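Local coordinates for protein glucosidase (Croceicoccus marinus, PDB 5Z3K) that probably hydrolyses O-glycosidic bonds as a beta-glucosidase of glycoside hydrolase family 39, at residues His151-Asp156 and Leu261-Ser266; Glu174-Ala179 and Leu190-Pro195. All blocks are in the same frame, centred on the assembly; numbering follows the deposited sequence.

Interaction 1: residues His151-Asp156 and Leu261-Ser266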
ATOM      1  N   HIS A 151       2.098 -12.610   6.409  1.00 16.49           N
ATOM      2  CA  HIS A 151       2.747 -12.533   5.113  1.00 18.62           C
ATOM      3  C   HIS A 151       4.231 -12.270   5.306  1.00 17.42           C
ATOM      4  O   HIS A 151       4.611 -11.382   6.073  1.00 12.70           O
ATOM      5  CB  HIS A 151       2.121 -11.422   4.272  1.00 18.41           C
ATOM      6  CG  HIS A 151       0.786 -11.775   3.702  1.00 17.71           C
ATOM      7  ND1 HIS A 151      -0.334 -11.950   4.488  1.00 22.35           N
ATOM      8  CD2 HIS A 151       0.390 -11.996   2.425  1.00 20.02           C
ATOM      9  CE1 HIS A 151      -1.364 -12.259   3.718  1.00 22.54           C
ATOM     10  NE2 HIS A 151      -0.952 -12.291   2.462  1.00 23.76           N
ATOM     11  N   TRP A 152       5.064 -13.035   4.603  1.00 13.45           N
ATOM     12  CA  TRP A 152       6.513 -12.925   4.696  1.00 15.48           C
ATOM     13  C   TRP A 152       7.071 -12.677   3.303  1.00 14.94           C
ATOM     14  O   TRP A 152       6.913 -13.513   2.399  1.00 15.35           O
ATOM     15  CB  TRP A 152       7.109 -14.182   5.344  1.00 13.91           C
ATOM     16  CG  TRP A 152       6.688 -14.317   6.779  1.00 14.53           C
ATOM     17  CD1 TRP A 152       5.527 -14.865   7.248  1.00 17.37           C
ATOM     18  CD2 TRP A 152       7.399 -13.849   7.930  1.00 11.80           C
ATOM     19  NE1 TRP A 152       5.487 -14.791   8.624  1.00 12.61           N
ATOM     20  CE2 TRP A 152       6.624 -14.170   9.063  1.00 16.83           C
ATOM     21  CE3 TRP A 152       8.624 -13.202   8.113  1.00 14.61           C
ATOM     22  CZ2 TRP A 152       7.035 -13.868  10.362  1.00 14.54           C
ATOM     23  CZ3 TRP A 152       9.030 -12.901   9.410  1.00 14.41           C
ATOM     24  CH2 TRP A 152       8.232 -13.233  10.514  1.00 16.58           C
ATOM     25  N   GLU A 153       7.699 -11.520   3.126  1.00 15.25           N
ATOM     26  CA  GLU A 153       8.235 -11.106   1.840  1.00 14.81           C
ATOM     27  C   GLU A 153       9.748 -11.220   1.861  1.00 14.71           C
ATOM     28  O   GLU A 153      10.405 -10.720   2.783  1.00 14.94           O
ATOM     29  CB  GLU A 153       7.835  -9.662   1.509  1.00 14.89           C
ATOM     30  CG  GLU A 153       8.341  -9.163   0.134  1.00 16.69           C
ATOM     31  CD  GLU A 153       7.959  -7.715  -0.137  1.00 14.88           C
ATOM     32  OE1 GLU A 153       7.693  -7.360  -1.311  1.00 15.37           O
ATOM     33  OE2 GLU A 153       7.914  -6.932   0.837  1.00 17.69           O
ATOM     34  N   PHE A 154      10.304 -11.837   0.832  1.00 12.33           N
ATOM     35  CA  PHE A 154      11.748 -11.838   0.637  1.00 12.82           C
ATOM     36  C   PHE A 154      12.107 -10.925  -0.524  1.00 13.30           C
ATOM     37  O   PHE A 154      11.718 -11.184  -1.667  1.00 14.56           O
ATOM     38  CB  PHE A 154      12.308 -13.235   0.372  1.00 12.68           C
ATOM     39  CG  PHE A 154      13.808 -13.228   0.203  1.00 14.04           C
ATOM     40  CD1 PHE A 154      14.640 -13.294   1.309  1.00 13.06           C
ATOM     41  CD2 PHE A 154      14.380 -13.092  -1.055  1.00 16.06           C
ATOM     42  CE1 PHE A 154      16.030 -13.248   1.167  1.00 15.43           C
ATOM     43  CE2 PHE A 154      15.764 -13.050  -1.211  1.00 13.92           C
ATOM     44  CZ  PHE A 154      16.585 -13.116  -0.092  1.00 13.38           C
ATOM     45  N   GLY A 155      12.886  -9.888  -0.239  1.00 13.83           N
ATOM     46  CA  GLY A 155      13.413  -9.040  -1.289  1.00 13.53           C
ATOM     47  C   GLY A 155      12.954  -7.595  -1.236  1.00 14.43           C
ATOM     48  O   GLY A 155      11.880  -7.284  -0.711  1.00 14.54           O
ATOM     49  N   ASP A 156      13.764  -6.702  -1.797  1.00 14.40           N
ATOM     50  CA  ASP A 156      13.340  -5.326  -2.030  1.00 15.08           C
ATOM     51  C   ASP A 156      14.145  -4.792  -3.206  1.00 14.78           C
ATOM     52  O   ASP A 156      15.336  -4.518  -3.057  1.00 16.18           O
ATOM     53  CB  ASP A 156      13.527  -4.463  -0.781  1.00 14.82           C
ATOM     54  CG  ASP A 156      12.944  -3.070  -0.954  1.00 15.97           C
ATOM     55  OD1 ASP A 156      13.662  -2.198  -1.481  1.00 15.55           O
ATOM     56  OD2 ASP A 156      11.768  -2.845  -0.578  1.00 14.00           O
ATOM     57  N   LEU A 261       0.942  -8.659  -5.171  1.00 14.18           N
ATOM     58  CA  LEU A 261       1.065  -7.741  -4.043  1.00 14.44           C
ATOM     59  C   LEU A 261       1.822  -6.503  -4.491  1.00 13.53           C
ATOM     60  O   LEU A 261       2.979  -6.595  -4.916  1.00 12.76           O
ATOM     61  CB  LEU A 261       1.771  -8.412  -2.864  1.00 12.88           C
ATOM     62  CG  LEU A 261       1.528  -7.787  -1.489  1.00 14.78           C
ATOM     63  CD1 LEU A 261       1.734  -8.845  -0.412  1.00 16.05           C
ATOM     64  CD2 LEU A 261       2.464  -6.615  -1.262  1.00 20.26           C
ATOM     65  N   LEU A 262       1.173  -5.348  -4.374  1.00 10.66           N
ATOM     66  CA  LEU A 262       1.760  -4.067  -4.744  1.00  9.38           C
ATOM     67  C   LEU A 262       2.487  -3.524  -3.512  1.00 13.58           C
ATOM     68  O   LEU A 262       1.875  -2.920  -2.628  1.00 13.88           O
ATOM     69  CB  LEU A 262       0.663  -3.136  -5.259  1.00 14.34           C
ATOM     70  CG  LEU A 262       0.955  -1.708  -5.720  1.00 12.63           C
ATOM     71  CD1 LEU A 262       2.140  -1.655  -6.701  1.00 12.18           C
ATOM     72  CD2 LEU A 262      -0.326  -1.100  -6.319  1.00 12.18           C
ATOM     73  N   SER A 263       3.808  -3.758  -3.442  1.00 13.00           N
ATOM     74  CA  SER A 263       4.563  -3.485  -2.218  1.00 13.61           C
ATOM     75  C   SER A 263       4.867  -2.008  -2.008  1.00 12.37           C
ATOM     76  O   SER A 263       5.143  -1.603  -0.869  1.00 11.62           O
ATOM     77  CB  SER A 263       5.880  -4.271  -2.228  1.00 13.90           C
ATOM     78  OG  SER A 263       5.649  -5.586  -1.760  1.00 16.24           O
ATOM     79  N   TYR A 264       4.871  -1.214  -3.079  1.00  9.93           N
ATOM     80  CA  TYR A 264       4.996   0.240  -3.018  1.00 13.68           C
ATOM     81  C   TYR A 264       4.063   0.815  -4.058  1.00 12.08           C
ATOM     82  O   TYR A 264       4.100   0.383  -5.216  1.00 13.30           O
ATOM     83  CB  TYR A 264       6.385   0.776  -3.379  1.00 14.41           C
ATOM     84  CG  TYR A 264       7.600   0.421  -2.556  1.00 12.30           C
ATOM     85  CD1 TYR A 264       8.193  -0.830  -2.659  1.00 15.26           C
ATOM     86  CD2 TYR A 264       8.228   1.383  -1.778  1.00 12.87           C
ATOM     87  CE1 TYR A 264       9.348  -1.138  -1.949  1.00 13.04           C
ATOM     88  CE2 TYR A 264       9.387   1.088  -1.055  1.00 17.76           C
ATOM     89  CZ  TYR A 264       9.947  -0.175  -1.156  1.00 16.57           C
ATOM     90  OH  TYR A 264      11.106  -0.478  -0.447  1.00 16.62           O
ATOM     91  N   TRP A 265       3.292   1.817  -3.675  1.00 12.98           N
ATOM     92  CA  TRP A 265       2.586   2.620  -4.662  1.00 12.67           C
ATOM     93  C   TRP A 265       2.414   4.019  -4.098  1.00 12.11           C
ATOM     94  O   TRP A 265       2.141   4.191  -2.903  1.00  9.50           O
ATOM     95  CB  TRP A 265       1.243   2.000  -5.056  1.00 10.90           C
ATOM     96  CG  TRP A 265       0.108   2.147  -4.078  1.00 11.03           C
ATOM     97  CD1 TRP A 265      -0.273   1.247  -3.133  1.00 11.46           C
ATOM     98  CD2 TRP A 265      -0.836   3.228  -4.005  1.00 12.58           C
ATOM     99  NE1 TRP A 265      -1.374   1.703  -2.455  1.00 11.64           N
ATOM    100  CE2 TRP A 265      -1.744   2.918  -2.970  1.00 11.09           C
ATOM    101  CE3 TRP A 265      -1.002   4.424  -4.712  1.00  9.68           C
ATOM    102  CZ2 TRP A 265      -2.799   3.761  -2.620  1.00 11.05           C
ATOM    103  CZ3 TRP A 265      -2.055   5.266  -4.353  1.00 10.28           C
ATOM    104  CH2 TRP A 265      -2.937   4.924  -3.321  1.00  9.48           C
ATOM    105  N   SER A 266       2.569   5.007  -4.973  1.00 11.67           N
ATOM    106  CA  SER A 266       2.599   6.406  -4.590  1.00 15.79           C
ATOM    107  C   SER A 266       2.513   7.225  -5.865  1.00 17.27           C
ATOM    108  O   SER A 266       2.855   6.743  -6.945  1.00 14.12           O
ATOM    109  CB  SER A 266       3.890   6.740  -3.825  1.00 14.89           C
ATOM    110  OG  SER A 266       3.846   8.065  -3.355  1.00 23.88           O
TER

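Interaction 2: residues Glu174-Ala179 and Leu190-Pro195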
ATOM      1  N   GLU A 174      18.503 -18.736  -4.154  1.00 18.42           N
ATOM      2  CA  GLU A 174      18.714 -19.719  -3.099  1.00 22.20           C
ATOM      3  C   GLU A 174      18.300 -19.152  -1.750  1.00 18.98           C
ATOM      4  O   GLU A 174      17.759 -19.875  -0.903  1.00 21.05           O
ATOM      5  CB  GLU A 174      20.174 -20.178  -3.090  1.00 24.92           C
ATOM      6  CG  GLU A 174      20.555 -21.013  -4.303  1.00 30.39           C
ATOM      7  CD  GLU A 174      19.776 -22.326  -4.391  1.00 42.49           C
ATOM      8  OE1 GLU A 174      19.189 -22.613  -5.462  1.00 38.15           O
ATOM      9  OE2 GLU A 174      19.761 -23.079  -3.389  1.00 47.99           O
HETATM   10  N   MSE A 175      18.523 -17.859  -1.547  1.00 19.51           N
HETATM   11  CA  MSE A 175      18.085 -17.178  -0.339  1.00 17.38           C
HETATM   12  C   MSE A 175      16.560 -17.162  -0.252  1.00 15.55           C
HETATM   13  O   MSE A 175      15.989 -17.373   0.820  1.00 16.04           O
HETATM   14  CB  MSE A 175      18.637 -15.761  -0.305  1.00 19.98           C
HETATM   15  CG  MSE A 175      20.085 -15.674   0.088  1.00 18.67           C
HETATM   16 SE   MSE A 175      20.779 -13.877   0.006  0.74 20.25          SE
HETATM   17  CE  MSE A 175      19.934 -13.097   1.611  1.00 15.32           C
ATOM     18  N   TYR A 176      15.896 -16.926  -1.389  1.00 19.10           N
ATOM     19  CA  TYR A 176      14.441 -16.996  -1.401  1.00 16.91           C
ATOM     20  C   TYR A 176      13.964 -18.385  -1.002  1.00 20.16           C
ATOM     21  O   TYR A 176      13.060 -18.530  -0.172  1.00 16.74           O
ATOM     22  CB  TYR A 176      13.875 -16.627  -2.775  1.00 14.85           C
ATOM     23  CG  TYR A 176      12.372 -16.754  -2.748  1.00 19.90           C
ATOM     24  CD1 TYR A 176      11.602 -15.825  -2.051  1.00 22.30           C
ATOM     25  CD2 TYR A 176      11.722 -17.820  -3.354  1.00 17.76           C
ATOM     26  CE1 TYR A 176      10.229 -15.943  -1.978  1.00 19.59           C
ATOM     27  CE2 TYR A 176      10.347 -17.948  -3.290  1.00 17.72           C
ATOM     28  CZ  TYR A 176       9.605 -16.999  -2.594  1.00 14.17           C
ATOM     29  OH  TYR A 176       8.247 -17.098  -2.504  1.00 18.60           O
ATOM     30  N   ALA A 177      14.570 -19.428  -1.580  1.00 19.73           N
ATOM     31  CA  ALA A 177      14.124 -20.782  -1.275  1.00 17.09           C
ATOM     32  C   ALA A 177      14.344 -21.113   0.195  1.00 18.00           C
ATOM     33  O   ALA A 177      13.508 -21.778   0.818  1.00 22.04           O
ATOM     34  CB  ALA A 177      14.841 -21.795  -2.171  1.00 18.04           C
ATOM     35  N   ALA A 178      15.463 -20.660   0.765  1.00 18.55           N
ATOM     36  CA  ALA A 178      15.711 -20.883   2.185  1.00 19.65           C
ATOM     37  C   ALA A 178      14.645 -20.209   3.038  1.00 19.23           C
ATOM     38  O   ALA A 178      14.127 -20.807   3.991  1.00 19.29           O
ATOM     39  CB  ALA A 178      17.103 -20.376   2.566  1.00 19.42           C
ATOM     40  N   ALA A 179      14.302 -18.962   2.707  1.00 19.76           N
ATOM     41  CA  ALA A 179      13.270 -18.253   3.458  1.00 17.37           C
ATOM     42  C   ALA A 179      11.913 -18.929   3.311  1.00 17.33           C
ATOM     43  O   ALA A 179      11.185 -19.091   4.296  1.00 17.61           O
ATOM     44  CB  ALA A 179      13.206 -16.797   2.998  1.00 18.09           C
ATOM     45  N   LEU A 190       1.123 -19.804   6.482  1.00 21.66           N
ATOM     46  CA  LEU A 190       1.738 -18.511   6.230  1.00 21.15           C
ATOM     47  C   LEU A 190       1.948 -18.302   4.737  1.00 21.78           C
ATOM     48  O   LEU A 190       2.214 -19.240   3.983  1.00 24.34           O
ATOM     49  CB  LEU A 190       3.069 -18.404   6.967  1.00 15.69           C
ATOM     50  CG  LEU A 190       2.994 -18.504   8.490  1.00 20.97           C
ATOM     51  CD1 LEU A 190       4.385 -18.722   9.058  1.00 17.73           C
ATOM     52  CD2 LEU A 190       2.337 -17.258   9.101  1.00 19.01           C
ATOM     53  N   LYS A 191       1.817 -17.056   4.306  1.00 20.25           N
ATOM     54  CA  LYS A 191       2.042 -16.701   2.913  1.00 21.61           C
ATOM     55  C   LYS A 191       3.466 -16.188   2.764  1.00 21.96           C
ATOM     56  O   LYS A 191       3.920 -15.364   3.568  1.00 18.88           O
ATOM     57  CB  LYS A 191       1.043 -15.643   2.445  1.00 21.57           C
ATOM     58  CG  LYS A 191      -0.417 -16.043   2.614  1.00 22.63           C
ATOM     59  CD  LYS A 191      -0.700 -17.409   2.012  1.00 26.89           C
ATOM     60  CE  LYS A 191      -2.170 -17.777   2.171  1.00 32.71           C
ATOM     61  NZ  LYS A 191      -2.391 -19.247   2.079  1.00 36.63           N
ATOM     62  N   VAL A 192       4.176 -16.697   1.756  1.00 14.45           N
ATOM     63  CA  VAL A 192       5.527 -16.250   1.457  1.00 14.48           C
ATOM     64  C   VAL A 192       5.572 -15.839  -0.007  1.00 15.09           C
ATOM     65  O   VAL A 192       4.887 -16.420  -0.857  1.00 15.52           O
ATOM     66  CB  VAL A 192       6.588 -17.340   1.785  1.00 19.37           C
ATOM     67  CG1 VAL A 192       6.492 -18.541   0.814  1.00 17.62           C
ATOM     68  CG2 VAL A 192       8.008 -16.741   1.822  1.00 14.83           C
ATOM     69  N   GLY A 193       6.362 -14.814  -0.295  1.00 15.97           N
ATOM     70  CA  GLY A 193       6.459 -14.332  -1.656  1.00 16.35           C
ATOM     71  C   GLY A 193       7.567 -13.311  -1.802  1.00 14.00           C
ATOM     72  O   GLY A 193       8.362 -13.090  -0.890  1.00 15.39           O
ATOM     73  N   GLY A 194       7.613 -12.701  -2.979  1.00 15.07           N
ATOM     74  CA  GLY A 194       8.690 -11.813  -3.356  1.00 12.64           C
ATOM     75  C   GLY A 194       8.575 -11.544  -4.838  1.00 12.53           C
ATOM     76  O   GLY A 194       7.571 -11.898  -5.456  1.00 12.55           O
ATOM     77  N   PRO A 195       9.599 -10.941  -5.452  1.00 15.45           N
ATOM     78  CA  PRO A 195      10.862 -10.463  -4.890  1.00 13.48           C
ATOM     79  C   PRO A 195      10.876  -8.957  -4.734  1.00 13.01           C
ATOM     80  O   PRO A 195      11.937  -8.385  -4.522  1.00 14.98           O
ATOM     81  CB  PRO A 195      11.870 -10.879  -5.953  1.00 19.42           C
ATOM     82  CG  PRO A 195      11.099 -10.586  -7.228  1.00 16.73           C
ATOM     83  CD  PRO A 195       9.644 -10.920  -6.926  1.00 18.28           C
TER

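Interaction 1: residues His151-Asp156 and Leu261-Ser266
S263 OG donates to E153 OE1 inside the barrel, over 2.7 Å. E153 spans most of the gap itself: its CG is anti to the backbone N (chi1 -179°) and the chain runs on extended, carrying the carboxylate inward from its strand. The hydroxyl reaches OE1 on the syn side but from 33° out of the carboxylate plane. OE1 also takes a hydrogen bond from S225 OG, while OE2 is held by R55 and T108, so the buried carboxylate is gripped at both oxygens and its rotation is restricted. Farther along, the hydroxyl of Y264 donates a very short bond, 2.5 Å from OH to D156 OD2. This oxygen lies in the plane of the phenol, at the ring edge, and is only 3.3 Å from Y264 CE1. The two side chains cross at about a right angle, with carboxylate and ring planes 64° apart. R55 forms a salt bridge with OD2 as well, tying D156 to the same arginine as E153. The contact spans the interior of the eight-stranded (TIM) barrel between its fourth and seventh strands, 151-154 and 259-266, with E153 on the former and D156 just beyond it; with two other strands intervening in the sheet, the segments meet through side chains across the interior and not by a backbone ladder. Y57 and C196 pack against both D156 and Y264, adding to the close fit at this end. The contact is much looser near the start of strand 151-154. There H151 is partly exposed, and its ring atom CD2 comes no closer than 4.4 Å to L261 CD1, a loose, oblique touch.

Interaction 2: residues Glu174-Ala179 and Leu190-Pro195
Y176 leans from helix 169-186 onto the backbone of G193 and the side chain of V192. With chi1 at 178° the ring swings beside the carbonyl carbon and out toward the strand. The apolar contact is light: Y176 CE1 lies 4.5 Å from V192 CG2, which approaches the ring obliquely. The hydroxyl makes a separate van der Waals approach, Y176 OH standing 4.0 Å from V192 CG1. Closer contacts are made with bare backbone. The OH stands 3.4 Å from G193 CA, and G193 O sits at the ring edge, near its plane, 3.6 Å from CE1. Helix and strand run antiparallel (167° between their short axes, 9.5 Å apart), the layering of a beta-alpha-beta crossover in which a barrel helix covers the strand that follows it. As for polar bonding, the hydroxyl is hydrogen-bonded outside these segments, to the carbonyl of P220, while F210 meets the ring edge-to-face. The phenol therefore meets the strand through its edge and its hydroxyl end, by van der Waals contact: the helix-strand seam rests on shape fit, with the tyrosine's polar end satisfied by the loop ahead of the next strand.

In the fold
Both interactions belong to the same eight-stranded parallel barrel, their centres about 12 Å apart: interaction 1 spans its interior, interaction 2 lies between the barrel wall and the helical layer outside. Along the chain, 151-156 comes first, then 174-179 and 190-195, and finally 261-266, so interaction 2 falls wholly within the interval bridged by interaction 1. Strands 151-154 and 191-197 are neighbours, probably hydrogen-bonded from W152 N to K191 O (2.8 Å) and from F154 N to G193 O (2.9 Å). F154, facing outward, also packs on M175 of helix 169-186. One strand thus presents E153 to the core and F154 to the covering helix.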